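Local coordinates for uncharacterized protein ydaL (Escherichia coli, PDB 3QD7) that binds DNA and has DNA endonuclease activity, this chain being the part that carries the Smr domain, at residues D37-G42 with A112-L117; R77-I82 with C126-R131. All blocks are in the same frame, centred on the assembly; numbering follows the deposited sequence.

Interaction 1: residues D37-G42 with A112-L117; sequences DKLRSG and AYCTAL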
# COMPACT_ATOMS: atom_id res chain seq x y z
N ASP A 37 14.89 1.01 6.92
CA ASP A 37 15.23 -0.36 7.32
C ASP A 37 14.03 -1.07 7.90
O ASP A 37 13.94 -2.30 7.85
CB ASP A 37 16.38 -0.36 8.34
CG ASP A 37 17.67 -0.93 7.77
OD1 ASP A 37 17.96 -0.73 6.56
OD2 ASP A 37 18.39 -1.62 8.52
N LYS A 38 13.11 -0.29 8.46
CA LYS A 38 11.81 -0.78 8.89
C LYS A 38 11.07 -1.48 7.75
O LYS A 38 10.33 -2.44 7.98
CB LYS A 38 10.97 0.40 9.43
CG LYS A 38 9.86 0.03 10.37
CD LYS A 38 9.30 1.26 11.06
CE LYS A 38 8.32 1.99 10.17
NZ LYS A 38 7.32 2.79 10.94
N LEU A 39 11.29 -1.01 6.52
CA LEU A 39 10.65 -1.58 5.35
C LEU A 39 11.24 -2.92 4.99
O LEU A 39 10.51 -3.85 4.65
CB LEU A 39 10.77 -0.66 4.13
CG LEU A 39 9.96 0.64 4.05
CD1 LEU A 39 10.28 1.42 2.77
CD2 LEU A 39 8.49 0.34 4.10
N ARG A 40 12.57 -3.01 5.08
CA ARG A 40 13.34 -4.17 4.62
C ARG A 40 13.29 -5.31 5.64
O ARG A 40 12.91 -6.44 5.31
CB ARG A 40 14.81 -3.76 4.40
CG ARG A 40 15.48 -4.41 3.20
CD ARG A 40 17.00 -4.48 3.36
NE ARG A 40 17.57 -5.43 2.39
CZ ARG A 40 17.81 -6.72 2.64
NH1 ARG A 40 17.57 -7.25 3.84
NH2 ARG A 40 18.32 -7.49 1.68
N SER A 41 13.67 -4.97 6.87
CA SER A 41 13.88 -5.90 7.98
C SER A 41 12.69 -5.91 8.95
O SER A 41 12.80 -6.36 10.10
CB SER A 41 15.20 -5.51 8.70
OG SER A 41 15.25 -5.96 10.05
N GLY A 42 11.55 -5.40 8.49
CA GLY A 42 10.31 -5.46 9.26
C GLY A 42 9.73 -6.87 9.35
O GLY A 42 10.09 -7.77 8.58
N ALA A 112 6.52 5.79 4.21
CA ALA A 112 7.20 5.30 3.04
C ALA A 112 6.54 4.02 2.57
O ALA A 112 5.83 3.36 3.32
CB ALA A 112 8.70 5.02 3.38
N TYR A 113 6.80 3.65 1.32
CA TYR A 113 6.52 2.32 0.84
C TYR A 113 7.53 1.94 -0.25
O TYR A 113 8.25 2.81 -0.78
CB TYR A 113 5.06 2.14 0.36
CG TYR A 113 4.58 3.06 -0.75
CD1 TYR A 113 4.97 2.87 -2.05
CD2 TYR A 113 3.70 4.11 -0.48
CE1 TYR A 113 4.54 3.70 -3.06
CE2 TYR A 113 3.24 4.95 -1.51
CZ TYR A 113 3.67 4.74 -2.78
OH TYR A 113 3.25 5.55 -3.79
N CYS A 114 7.59 0.65 -0.55
CA CYS A 114 8.43 0.14 -1.65
C CYS A 114 8.00 -1.28 -2.04
O CYS A 114 7.31 -1.96 -1.29
CB CYS A 114 9.90 0.15 -1.26
SG CYS A 114 10.30 -1.10 -0.03
N THR A 115 8.43 -1.71 -3.22
CA THR A 115 8.08 -3.04 -3.72
C THR A 115 8.62 -4.09 -2.72
O THR A 115 9.68 -3.90 -2.15
CB THR A 115 8.59 -3.21 -5.19
OG1 THR A 115 7.98 -2.22 -6.02
CG2 THR A 115 8.21 -4.54 -5.74
N ALA A 116 7.85 -5.14 -2.45
CA ALA A 116 8.25 -6.21 -1.53
C ALA A 116 9.37 -7.09 -2.09
O ALA A 116 9.57 -7.15 -3.28
CB ALA A 116 7.05 -7.07 -1.20
N LEU A 117 10.09 -7.77 -1.21
CA LEU A 117 11.00 -8.85 -1.60
C LEU A 117 10.16 -10.03 -2.11
O LEU A 117 8.98 -10.13 -1.76
CB LEU A 117 11.84 -9.26 -0.38
CG LEU A 117 13.16 -8.51 -0.10
CD1 LEU A 117 13.19 -7.09 -0.62
CD2 LEU A 117 13.46 -8.51 1.38

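Interaction 2: residues R77-I82 with C126-R131; sequences RNVLII and CYVALR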
# COMPACT_ATOMS: atom_id res chain seq x y z
N ARG A 77 3.54 -0.97 12.74
CA ARG A 77 4.55 -0.06 12.24
C ARG A 77 4.86 -0.33 10.77
O ARG A 77 5.42 0.51 10.09
CB ARG A 77 5.81 -0.14 13.10
CG ARG A 77 5.56 0.35 14.52
CD ARG A 77 6.75 0.10 15.39
NE ARG A 77 7.83 1.03 15.07
CZ ARG A 77 9.11 0.80 15.35
NH1 ARG A 77 10.02 1.71 15.05
NH2 ARG A 77 9.48 -0.34 15.93
N ASN A 78 4.48 -1.50 10.30
CA ASN A 78 4.58 -1.83 8.89
C ASN A 78 3.56 -2.85 8.47
O ASN A 78 3.18 -3.72 9.24
CB ASN A 78 5.99 -2.26 8.50
CG ASN A 78 6.65 -3.10 9.55
OD1 ASN A 78 7.45 -2.59 10.35
ND2 ASN A 78 6.31 -4.39 9.58
N VAL A 79 3.09 -2.70 7.23
CA VAL A 79 2.09 -3.59 6.69
C VAL A 79 2.46 -3.95 5.28
O VAL A 79 3.28 -3.25 4.64
CB VAL A 79 0.67 -3.02 6.78
CG1 VAL A 79 0.30 -2.83 8.23
CG2 VAL A 79 0.54 -1.66 6.02
N LEU A 80 1.89 -5.05 4.82
CA LEU A 80 2.07 -5.56 3.48
C LEU A 80 0.78 -5.43 2.69
O LEU A 80 -0.28 -5.90 3.13
CB LEU A 80 2.47 -7.05 3.53
CG LEU A 80 2.68 -7.77 2.20
CD1 LEU A 80 3.89 -7.17 1.48
CD2 LEU A 80 2.93 -9.23 2.49
N ILE A 81 0.84 -4.83 1.51
CA ILE A 81 -0.34 -4.85 0.65
C ILE A 81 -0.09 -5.65 -0.62
O ILE A 81 0.85 -5.38 -1.35
CB ILE A 81 -0.83 -3.42 0.31
CG1 ILE A 81 -1.05 -2.57 1.58
CG2 ILE A 81 -2.12 -3.50 -0.54
CD1 ILE A 81 -1.39 -1.13 1.24
N ILE A 82 -0.98 -6.60 -0.88
CA ILE A 82 -0.88 -7.52 -2.01
C ILE A 82 -1.85 -7.12 -3.10
O ILE A 82 -3.07 -7.32 -2.98
CB ILE A 82 -1.18 -8.99 -1.57
CG1 ILE A 82 -0.43 -9.31 -0.26
CG2 ILE A 82 -0.82 -9.98 -2.71
CD1 ILE A 82 -1.00 -10.49 0.55
N CYS A 126 3.48 -4.61 -1.86
CA CYS A 126 4.39 -3.61 -1.32
C CYS A 126 4.37 -3.51 0.20
O CYS A 126 3.34 -3.75 0.85
CB CYS A 126 4.19 -2.24 -1.99
SG CYS A 126 2.65 -1.46 -1.54
N TYR A 127 5.54 -3.21 0.74
CA TYR A 127 5.78 -2.93 2.15
C TYR A 127 5.38 -1.52 2.38
O TYR A 127 5.67 -0.66 1.54
CB TYR A 127 7.29 -2.98 2.45
CG TYR A 127 7.90 -4.33 2.34
CD1 TYR A 127 7.17 -5.47 2.65
CD2 TYR A 127 9.24 -4.49 1.96
CE1 TYR A 127 7.71 -6.72 2.58
CE2 TYR A 127 9.80 -5.76 1.88
CZ TYR A 127 9.01 -6.86 2.20
OH TYR A 127 9.51 -8.13 2.14
N VAL A 128 4.79 -1.24 3.53
CA VAL A 128 4.40 0.11 3.86
C VAL A 128 4.91 0.42 5.28
O VAL A 128 4.69 -0.36 6.22
CB VAL A 128 2.84 0.29 3.78
CG1 VAL A 128 2.42 1.75 4.03
CG2 VAL A 128 2.28 -0.23 2.46
N ALA A 129 5.58 1.57 5.44
CA ALA A 129 6.00 2.02 6.77
C ALA A 129 4.94 2.94 7.36
O ALA A 129 4.51 3.90 6.72
CB ALA A 129 7.37 2.71 6.73
N LEU A 130 4.54 2.64 8.59
CA LEU A 130 3.49 3.39 9.28
C LEU A 130 4.08 4.08 10.51
O LEU A 130 4.84 3.46 11.26
CB LEU A 130 2.37 2.43 9.69
CG LEU A 130 1.10 2.18 8.85
CD1 LEU A 130 1.22 2.40 7.38
CD2 LEU A 130 0.57 0.82 9.09
N ARG A 131 3.74 5.35 10.71
CA ARG A 131 4.14 6.12 11.91
C ARG A 131 3.44 5.52 13.14
O ARG A 131 2.25 5.22 13.10
CB ARG A 131 3.74 7.58 11.73
CG ARG A 131 4.19 8.55 12.79
CD ARG A 131 3.17 9.70 12.85
NE ARG A 131 3.53 10.79 11.97
CZ ARG A 131 2.69 11.63 11.37
NH1 ARG A 131 1.37 11.52 11.49
NH2 ARG A 131 3.20 12.58 10.60

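Interaction 1: residues D37-G42 with A112-L117
Leu-39 meets Ala-112 and Cys-114 from a short helical turn in which Asp-37 O is gripped twice: Ser-41 N donates to Asp-37 O at 2.9 Å, and Arg-40 N adds a weak second bond. No hydrogen bond crosses between 37-42 and 112-117, and the join rests on apolar contact. Leu-39 carries most of it. Its CG stands anti to the carbonyl carbon and beside the backbone N (chi1 -72°). Leu-39 CD1 then reaches the strand between two side chains on the same face. The nearer is Cys-114, with Leu-39 CD1 3.8 Å from Cys-114 SG. Leu-39 CD1 also lies 4.0 Å from Ala-112 CB, and the backbone of the intervening Tyr-113 is close as well. The other branch, Leu-39 CD2, lies 4.1 Å from Ala-112 O. Just past the strand, Leu-117 CD2 comes only to 4.5 Å from Arg-40 O, at the limit of contact and beside a poorly ordered arginine.

Leu-39 also packs on Tyr-127 and Ala-129 of the neighbouring strand 125-130, while its carbonyl O accepts a hydrogen bond from the hydroxyl of Tyr-44. Tyr-113 points away, meeting Phe-26 and side chains of helix 92-105. Helix 37-40 and helix 92-105 therefore cover opposite faces of strand 110-115, the layering expected of the alpha/beta/alpha fold of this Smr protein.

Interaction 2: residues R77-I82 with C126-R131
Leu-80 and the ring of Tyr-127 meet on one face of the sheet: Leu-80 CD1 comes obliquely to the ring, 3.9 Å from Tyr-127 CD1. The same ring stacks with Tyr-44 and is touched by Cys-114; its hydroxyl is hydrogen-bonded to His-120 ND1. The amide of Asn-78, the other flat side-chain group on this face, leads away from 126-131, although the backbone beneath it makes a CA-H...O contact, Asn-78 CA to Val-128 O at 3.0 Å.

Val-79, Ile-81, Cys-126 and Val-128 occupy the other face. Val-79 has CG1 beside the backbone N (chi1 -63°). It sets both methyls against Leu-130 CD2, Val-79 CG1 at 3.8 Å, the side chains crossing at about a right angle, and CG2 also packs on Val-128 CB. Ile-81 CD1 reaches Val-128 CG2 at 4.0 Å. Phe-67 and Ala-71 of helix 57-73 cover Val-79.

Five backbone hydrogen bonds fix the antiparallel register. Val-79 with Val-128 and Ile-81 with Cys-126 are hydrogen-bonded pairs, each joined in both directions; the Ile-81 N to Cys-126 O bond is nearly straight, 171° at the hydrogen. Between them Leu-80 and Tyr-127 form a non-hydrogen-bonded pair. These are adjacent antiparallel strands inside the mixed sheet of the Smr domain.

At the far end Leu-130 N donates to Arg-77 O at 2.7 Å, from 46° above the carbonyl plane. Arg-77 O also lies 3.2 Å from Leu-130 O, two acceptors close together without a bond between them, and both accept hydrogen bonds from Lys-38 NZ. The main chain thus sets the register, and the positive charge of Lys-38 probably offsets the repulsion between the two carbonyls where it ends.

Overall arrangement
Strand 125-130 joins the two contacts, whose centres lie about 7 Å apart: it pairs with 78-82 in interaction 2 and, on its other edge, with strand 110-115 of interaction 1. The evidence is two probable backbone hydrogen bonds, Ala-112 O to Ala-129 N at 2.8 Å and Cys-114 O to Tyr-127 N at 3.0 Å. Helix 37-40 spans both as well, for its Lys-38 completes the end of interaction 2 and Leu-39 O lies close to Tyr-127 CD2, at 3.0 Å. The short helix thus covers one face, while helix 57-73 lies on the other, over interaction 2.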